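Local coordinates for protein octenoyl-CoA reductase/carboxylase (Streptomyces sp., PDB 4A0S) that probably catalyses the NADPH-dependent reductive carboxylation of 2-octenoyl-CoA, supplying an unusual extender unit for cinnabaramide polyketide biosynthesis, at residues G221-G234 / A303-G315. Residues are numbered along the deposited sequence; the frame is centred on the assembly and turned at random.
Sequences GDIVLIWGASGGLG and AGREPDIVFEHTG. With NAP (NADP nicotinamide-adenine-dinucleotide phosphate), chain F.
Arg305 reaches back along the start of strand 223-226, and its side chain can be followed over Ile223. Arg305 CB rests 3.6 Å from Ile223 CD1, and CG passes the same methyl at longer range. A bend about CG-CD (chi3 -45°) then brings NE alongside and lays the guanidinium with one face on that methyl, which sits over its centre, 3.5 Å from Arg305 CZ. NH1 is linked, weakly, through a water to Gly221 O. At the edge of the plane Arg305 NH2 donates a nearly straight bond to Gly221 O (2.8 Å, 168°) and a second to Asp308 OD2 within a salt bridge. Asp308 OD2 takes this donor on its syn lone pair and Ile223 N on its anti one (2.7 Å), so two N-H groups fix the carboxylate oxygen, while Asp308 OD1 pairs with Arg327. With an alanine here, Asp308 OD2 is likely to lose its cationic mate, Gly221 O this donor, and Ile223 CD1 the flat group lying on it.

Beyond this clasp the strands run parallel: Ile309 N binds Ile223 O, Leu225 N binds Ile309 O, and Phe311 N binds Leu225 O. Val224, Ile226, Ile309 and Phe311 share one face; Leu225 and Val310 occupy the other. At the C-terminal ends, His313 NE2 donates to Trp227 O (2.7 Å) from above the carbonyl plane, and Leu233 CD1 makes a CH-pi contact with the imidazole face. Gly232 N and Leu233 N bind NADP O1A and O2N (2.7 and 2.8 Å). These are the central adjacent strands of a Rossmann fold, with the glycine-rich segment following strand 223-226 binding the pyrophosphate.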
loop_
_atom_site.group_PDB
_atom_site.type_symbol
_atom_site.label_atom_id
_atom_site.label_comp_id
_atom_site.label_asym_id
_atom_site.label_seq_id
_atom_site.Cartn_x
_atom_site.Cartn_y
_atom_site.Cartn_z
ATOM N N GLY A 221 -9.936 2.296 -15.434
ATOM C CA GLY A 221 -10.270 0.973 -15.916
ATOM C C GLY A 221 -11.082 0.158 -14.931
ATOM O O GLY A 221 -11.722 -0.823 -15.309
ATOM N N ASP A 222 -11.066 0.567 -13.667
ATOM C CA ASP A 222 -11.832 -0.111 -12.647
ATOM C C ASP A 222 -13.299 0.081 -12.926
ATOM O O ASP A 222 -13.722 1.162 -13.306
ATOM C CB ASP A 222 -11.518 0.461 -11.268
ATOM C CG ASP A 222 -10.317 -0.204 -10.629
ATOM O OD1 ASP A 222 -9.800 -1.205 -11.204
ATOM O OD2 ASP A 222 -9.918 0.263 -9.550
ATOM N N ILE A 223 -14.061 -0.986 -12.731
ATOM C CA ILE A 223 -15.506 -0.937 -12.818
ATOM C C ILE A 223 -16.006 -0.805 -11.399
ATOM O O ILE A 223 -15.616 -1.571 -10.528
ATOM C CB ILE A 223 -16.052 -2.197 -13.487
ATOM C CG1 ILE A 223 -15.616 -2.206 -14.950
ATOM C CG2 ILE A 223 -17.569 -2.236 -13.369
ATOM C CD1 ILE A 223 -15.514 -3.568 -15.554
ATOM N N VAL A 224 -16.834 0.193 -11.151
ATOM C CA VAL A 224 -17.258 0.465 -9.798
ATOM C C VAL A 224 -18.762 0.429 -9.768
ATOM O O VAL A 224 -19.430 1.242 -10.412
ATOM C CB VAL A 224 -16.777 1.840 -9.298
ATOM C CG1 VAL A 224 -17.212 2.058 -7.868
ATOM C CG2 VAL A 224 -15.246 1.960 -9.411
ATOM N N LEU A 225 -19.290 -0.519 -9.012
ATOM C CA LEU A 225 -20.714 -0.629 -8.855
ATOM C C LEU A 225 -21.112 0.317 -7.755
ATOM O O LEU A 225 -20.586 0.252 -6.646
ATOM C CB LEU A 225 -21.097 -2.044 -8.477
ATOM C CG LEU A 225 -22.595 -2.313 -8.377
ATOM C CD1 LEU A 225 -23.221 -2.283 -9.762
ATOM C CD2 LEU A 225 -22.815 -3.647 -7.719
ATOM N N ILE A 226 -22.027 1.216 -8.061
ATOM C CA ILE A 226 -22.378 2.238 -7.111
ATOM C C ILE A 226 -23.826 2.031 -6.715
ATOM O O ILE A 226 -24.728 2.241 -7.517
ATOM C CB ILE A 226 -22.182 3.641 -7.703
ATOM C CG1 ILE A 226 -20.729 3.804 -8.171
ATOM C CG2 ILE A 226 -22.570 4.718 -6.668
ATOM C CD1 ILE A 226 -20.508 4.908 -9.127
ATOM N N TRP A 227 -24.031 1.612 -5.476
ATOM C CA TRP A 227 -25.365 1.545 -4.906
ATOM C C TRP A 227 -25.929 2.925 -4.620
ATOM O O TRP A 227 -25.176 3.893 -4.462
ATOM C CB TRP A 227 -25.328 0.757 -3.615
ATOM C CG TRP A 227 -25.063 -0.669 -3.824
ATOM C CD1 TRP A 227 -23.895 -1.333 -3.570
ATOM C CD2 TRP A 227 -25.971 -1.634 -4.345
ATOM N NE1 TRP A 227 -24.021 -2.648 -3.895
ATOM C CE2 TRP A 227 -25.290 -2.871 -4.366
ATOM C CE3 TRP A 227 -27.304 -1.583 -4.783
ATOM C CZ2 TRP A 227 -25.893 -4.053 -4.815
ATOM C CZ3 TRP A 227 -27.904 -2.753 -5.228
ATOM C CH2 TRP A 227 -27.198 -3.975 -5.238
ATOM N N GLY A 228 -27.258 3.005 -4.524
ATOM C CA GLY A 228 -27.928 4.264 -4.203
ATOM C C GLY A 228 -27.276 5.402 -4.954
ATOM O O GLY A 228 -26.966 6.450 -4.372
ATOM N N ALA A 229 -27.077 5.188 -6.255
ATOM C CA ALA A 229 -26.137 5.996 -7.028
ATOM C C ALA A 229 -26.583 7.434 -7.281
ATOM O O ALA A 229 -25.758 8.294 -7.535
ATOM C CB ALA A 229 -25.800 5.312 -8.339
ATOM N N SER A 230 -27.885 7.688 -7.237
ATOM C CA SER A 230 -28.396 9.021 -7.571
ATOM C C SER A 230 -28.391 9.969 -6.379
ATOM O O SER A 230 -28.611 11.184 -6.539
ATOM C CB SER A 230 -29.821 8.929 -8.133
ATOM O OG SER A 230 -30.709 8.507 -7.117
ATOM N N GLY A 231 -28.132 9.421 -5.190
ATOM C CA GLY A 231 -28.104 10.233 -3.965
ATOM C C GLY A 231 -26.835 11.051 -3.801
ATOM O O GLY A 231 -26.056 11.178 -4.737
ATOM N N GLY A 232 -26.647 11.610 -2.603
ATOM C CA GLY A 232 -25.527 12.488 -2.313
ATOM C C GLY A 232 -24.186 11.804 -2.529
ATOM O O GLY A 232 -23.345 12.294 -3.269
ATOM N N LEU A 233 -23.994 10.649 -1.913
ATOM C CA LEU A 233 -22.757 9.912 -2.107
ATOM C C LEU A 233 -22.567 9.430 -3.527
ATOM O O LEU A 233 -21.485 9.606 -4.107
ATOM C CB LEU A 233 -22.710 8.693 -1.205
ATOM C CG LEU A 233 -22.458 8.943 0.267
ATOM C CD1 LEU A 233 -22.610 7.603 0.962
ATOM C CD2 LEU A 233 -21.060 9.570 0.475
ATOM N N GLY A 234 -23.607 8.808 -4.076
ATOM C CA GLY A 234 -23.507 8.196 -5.406
ATOM C C GLY A 234 -23.220 9.241 -6.452
ATOM O O GLY A 234 -22.443 9.020 -7.380
ATOM N N ALA A 303 -20.592 -3.591 -18.267
ATOM C CA ALA A 303 -19.277 -3.006 -18.052
ATOM C C ALA A 303 -18.152 -3.920 -18.504
ATOM O O ALA A 303 -17.010 -3.503 -18.559
ATOM C CB ALA A 303 -19.101 -2.646 -16.583
ATOM N N GLY A 304 -18.469 -5.173 -18.794
ATOM C CA GLY A 304 -17.474 -6.107 -19.311
ATOM C C GLY A 304 -16.871 -7.042 -18.284
ATOM O O GLY A 304 -16.373 -8.104 -18.632
ATOM N N ARG A 305 -16.919 -6.653 -17.013
ATOM C CA ARG A 305 -16.409 -7.491 -15.931
ATOM C C ARG A 305 -17.226 -7.297 -14.673
ATOM O O ARG A 305 -17.985 -6.348 -14.564
ATOM C CB ARG A 305 -14.948 -7.134 -15.598
ATOM C CG ARG A 305 -14.000 -7.157 -16.773
ATOM C CD ARG A 305 -12.560 -6.898 -16.330
ATOM N NE ARG A 305 -12.436 -5.784 -15.392
ATOM C CZ ARG A 305 -12.144 -4.537 -15.738
ATOM N NH1 ARG A 305 -11.971 -4.211 -17.007
ATOM N NH2 ARG A 305 -12.048 -3.603 -14.803
ATOM N N GLU A 306 -17.034 -8.185 -13.711
ATOM C CA GLU A 306 -17.509 -7.952 -12.358
ATOM C C GLU A 306 -16.934 -6.656 -11.812
ATOM O O GLU A 306 -15.832 -6.251 -12.178
ATOM C CB GLU A 306 -17.118 -9.097 -11.439
ATOM C CG GLU A 306 -17.840 -10.394 -11.740
ATOM C CD GLU A 306 -17.128 -11.584 -11.111
ATOM O OE1 GLU A 306 -15.913 -11.782 -11.379
ATOM O OE2 GLU A 306 -17.774 -12.307 -10.336
ATOM N N PRO A 307 -17.686 -5.987 -10.936
ATOM C CA PRO A 307 -17.124 -4.753 -10.429
ATOM C C PRO A 307 -15.840 -4.994 -9.641
ATOM O O PRO A 307 -15.701 -6.007 -8.976
ATOM C CB PRO A 307 -18.228 -4.214 -9.521
ATOM C CG PRO A 307 -19.059 -5.365 -9.186
ATOM C CD PRO A 307 -19.032 -6.239 -10.407
ATOM N N ASP A 308 -14.914 -4.060 -9.756
ATOM C CA ASP A 308 -13.654 -4.098 -9.041
ATOM C C ASP A 308 -13.879 -3.533 -7.661
ATOM O O ASP A 308 -13.279 -3.975 -6.686
ATOM C CB ASP A 308 -12.655 -3.247 -9.807
ATOM C CG ASP A 308 -12.338 -3.850 -11.154
ATOM O OD1 ASP A 308 -11.789 -4.966 -11.149
ATOM O OD2 ASP A 308 -12.692 -3.256 -12.198
ATOM N N ILE A 309 -14.753 -2.535 -7.599
ATOM C CA ILE A 309 -15.093 -1.892 -6.339
ATOM C C ILE A 309 -16.598 -1.786 -6.296
ATOM O O ILE A 309 -17.224 -1.380 -7.277
ATOM C CB ILE A 309 -14.486 -0.480 -6.223
ATOM C CG1 ILE A 309 -12.956 -0.524 -6.264
ATOM C CG2 ILE A 309 -14.946 0.227 -4.926
ATOM C CD1 ILE A 309 -12.359 0.822 -6.645
ATOM N N VAL A 310 -17.166 -2.157 -5.158
ATOM C CA VAL A 310 -18.565 -1.939 -4.920
ATOM C C VAL A 310 -18.641 -0.846 -3.883
ATOM O O VAL A 310 -18.063 -0.940 -2.801
ATOM C CB VAL A 310 -19.268 -3.190 -4.403
ATOM C CG1 VAL A 310 -20.731 -2.905 -4.189
ATOM C CG2 VAL A 310 -19.053 -4.337 -5.376
ATOM N N PHE A 311 -19.380 0.186 -4.238
ATOM C CA PHE A 311 -19.530 1.371 -3.424
ATOM C C PHE A 311 -20.807 1.179 -2.623
ATOM O O PHE A 311 -21.918 1.274 -3.149
ATOM C CB PHE A 311 -19.608 2.582 -4.346
ATOM C CG PHE A 311 -19.640 3.899 -3.634
ATOM C CD1 PHE A 311 -20.849 4.472 -3.264
ATOM C CD2 PHE A 311 -18.464 4.580 -3.366
ATOM C CE1 PHE A 311 -20.884 5.706 -2.607
ATOM C CE2 PHE A 311 -18.483 5.816 -2.733
ATOM C CZ PHE A 311 -19.703 6.374 -2.340
ATOM N N GLU A 312 -20.624 0.831 -1.353
ATOM C CA GLU A 312 -21.716 0.541 -0.451
ATOM C C GLU A 312 -22.077 1.675 0.485
ATOM O O GLU A 312 -21.249 2.511 0.830
ATOM C CB GLU A 312 -21.374 -0.685 0.387
ATOM C CG GLU A 312 -21.975 -1.925 -0.143
ATOM C CD GLU A 312 -23.446 -2.023 0.189
ATOM O OE1 GLU A 312 -23.929 -1.226 1.004
ATOM O OE2 GLU A 312 -24.107 -2.915 -0.353
ATOM N N HIS A 313 -23.335 1.679 0.906
ATOM C CA HIS A 313 -23.819 2.588 1.935
ATOM C C HIS A 313 -25.298 2.312 2.148
ATOM O O HIS A 313 -25.878 2.728 3.135
ATOM C CB HIS A 313 -23.622 4.031 1.520
ATOM C CG HIS A 313 -24.217 4.351 0.191
ATOM N ND1 HIS A 313 -25.508 4.811 0.043
ATOM C CD2 HIS A 313 -23.690 4.291 -1.055
ATOM C CE1 HIS A 313 -25.749 5.023 -1.240
ATOM N NE2 HIS A 313 -24.662 4.713 -1.923
ATOM N N THR A 314 -25.885 1.593 1.197
ATOM C CA THR A 314 -27.296 1.251 1.237
ATOM C C THR A 314 -27.563 0.252 2.334
ATOM O O THR A 314 -28.660 0.219 2.863
ATOM C CB THR A 314 -27.779 0.689 -0.097
ATOM O OG1 THR A 314 -26.700 0.006 -0.750
ATOM C CG2 THR A 314 -28.264 1.821 -0.977
ATOM N N GLY A 315 -26.570 -0.575 2.645
ATOM C CA GLY A 315 -26.577 -1.355 3.884
ATOM C C GLY A 315 -26.947 -2.813 3.761
ATOM O O GLY A 315 -26.654 -3.451 2.752
HETATM P PA NAP F . -29.008 10.067 -0.006
HETATM O O1A NAP F . -28.612 11.391 -0.761
HETATM O O2A NAP F . -30.409 9.986 0.521
HETATM O O5B NAP F . -28.792 8.928 -1.018
HETATM C C5B NAP F . -28.945 7.608 -0.536
HETATM C C4B NAP F . -29.316 6.749 -1.734
HETATM O O4B NAP F . -29.417 5.410 -1.230
HETATM C C3B NAP F . -30.687 7.116 -2.344
HETATM O O3B NAP F . -30.411 7.628 -3.631
HETATM C C2B NAP F . -31.378 5.777 -2.554
HETATM O O2B NAP F . -31.051 5.197 -3.816
HETATM C C1B NAP F . -30.801 4.903 -1.499
HETATM N N9A NAP F . -31.593 5.097 -0.258
HETATM C C8A NAP F . -32.218 6.198 0.191
HETATM N N7A NAP F . -32.787 5.958 1.379
HETATM C C5A NAP F . -32.509 4.694 1.667
HETATM C C6A NAP F . -32.848 3.893 2.728
HETATM N N6A NAP F . -33.561 4.394 3.736
HETATM N N1A NAP F . -32.414 2.642 2.730
HETATM C C2A NAP F . -31.668 2.160 1.740
HETATM N N3A NAP F . -31.343 2.884 0.692
HETATM C C4A NAP F . -31.754 4.154 0.646
HETATM O O3 NAP F . -27.997 9.790 1.204
HETATM P PN NAP F . -26.397 9.841 1.053
HETATM O O1N NAP F . -26.073 11.318 1.470
HETATM O O2N NAP F . -25.884 9.337 -0.271
HETATM O O5D NAP F . -26.044 8.878 2.277
HETATM C C5D NAP F . -26.327 7.499 2.063
HETATM C C4D NAP F . -25.882 6.806 3.319
HETATM O O4D NAP F . -24.453 7.116 3.474
HETATM C C3D NAP F . -26.556 7.346 4.581
HETATM O O3D NAP F . -26.769 6.159 5.373
HETATM C C2D NAP F . -25.512 8.248 5.205
HETATM O O2D NAP F . -25.663 8.326 6.642
HETATM C C1D NAP F . -24.284 7.417 4.889
HETATM N N1N NAP F . -23.184 8.345 4.772
HETATM C C2N NAP F . -22.036 8.039 5.471
HETATM C C3N NAP F . -21.003 8.923 5.339
HETATM C C7N NAP F . -19.778 8.601 6.102
HETATM O O7N NAP F . -19.655 7.541 6.725
HETATM N N7N NAP F . -18.900 9.567 6.069
HETATM C C4N NAP F . -21.089 10.072 4.546
HETATM C C5N NAP F . -22.230 10.383 3.828
HETATM C C6N NAP F . -23.291 9.498 3.940
HETATM P P2B NAP F . -32.033 4.017 -4.299
HETATM O O1X NAP F . -31.577 4.042 -5.863
HETATM O O2X NAP F . -31.625 2.615 -3.617
HETATM O O3X NAP F . -33.391 4.588 -3.970
HETATM O O HOH W 1 -10.013 -1.573 -17.873
#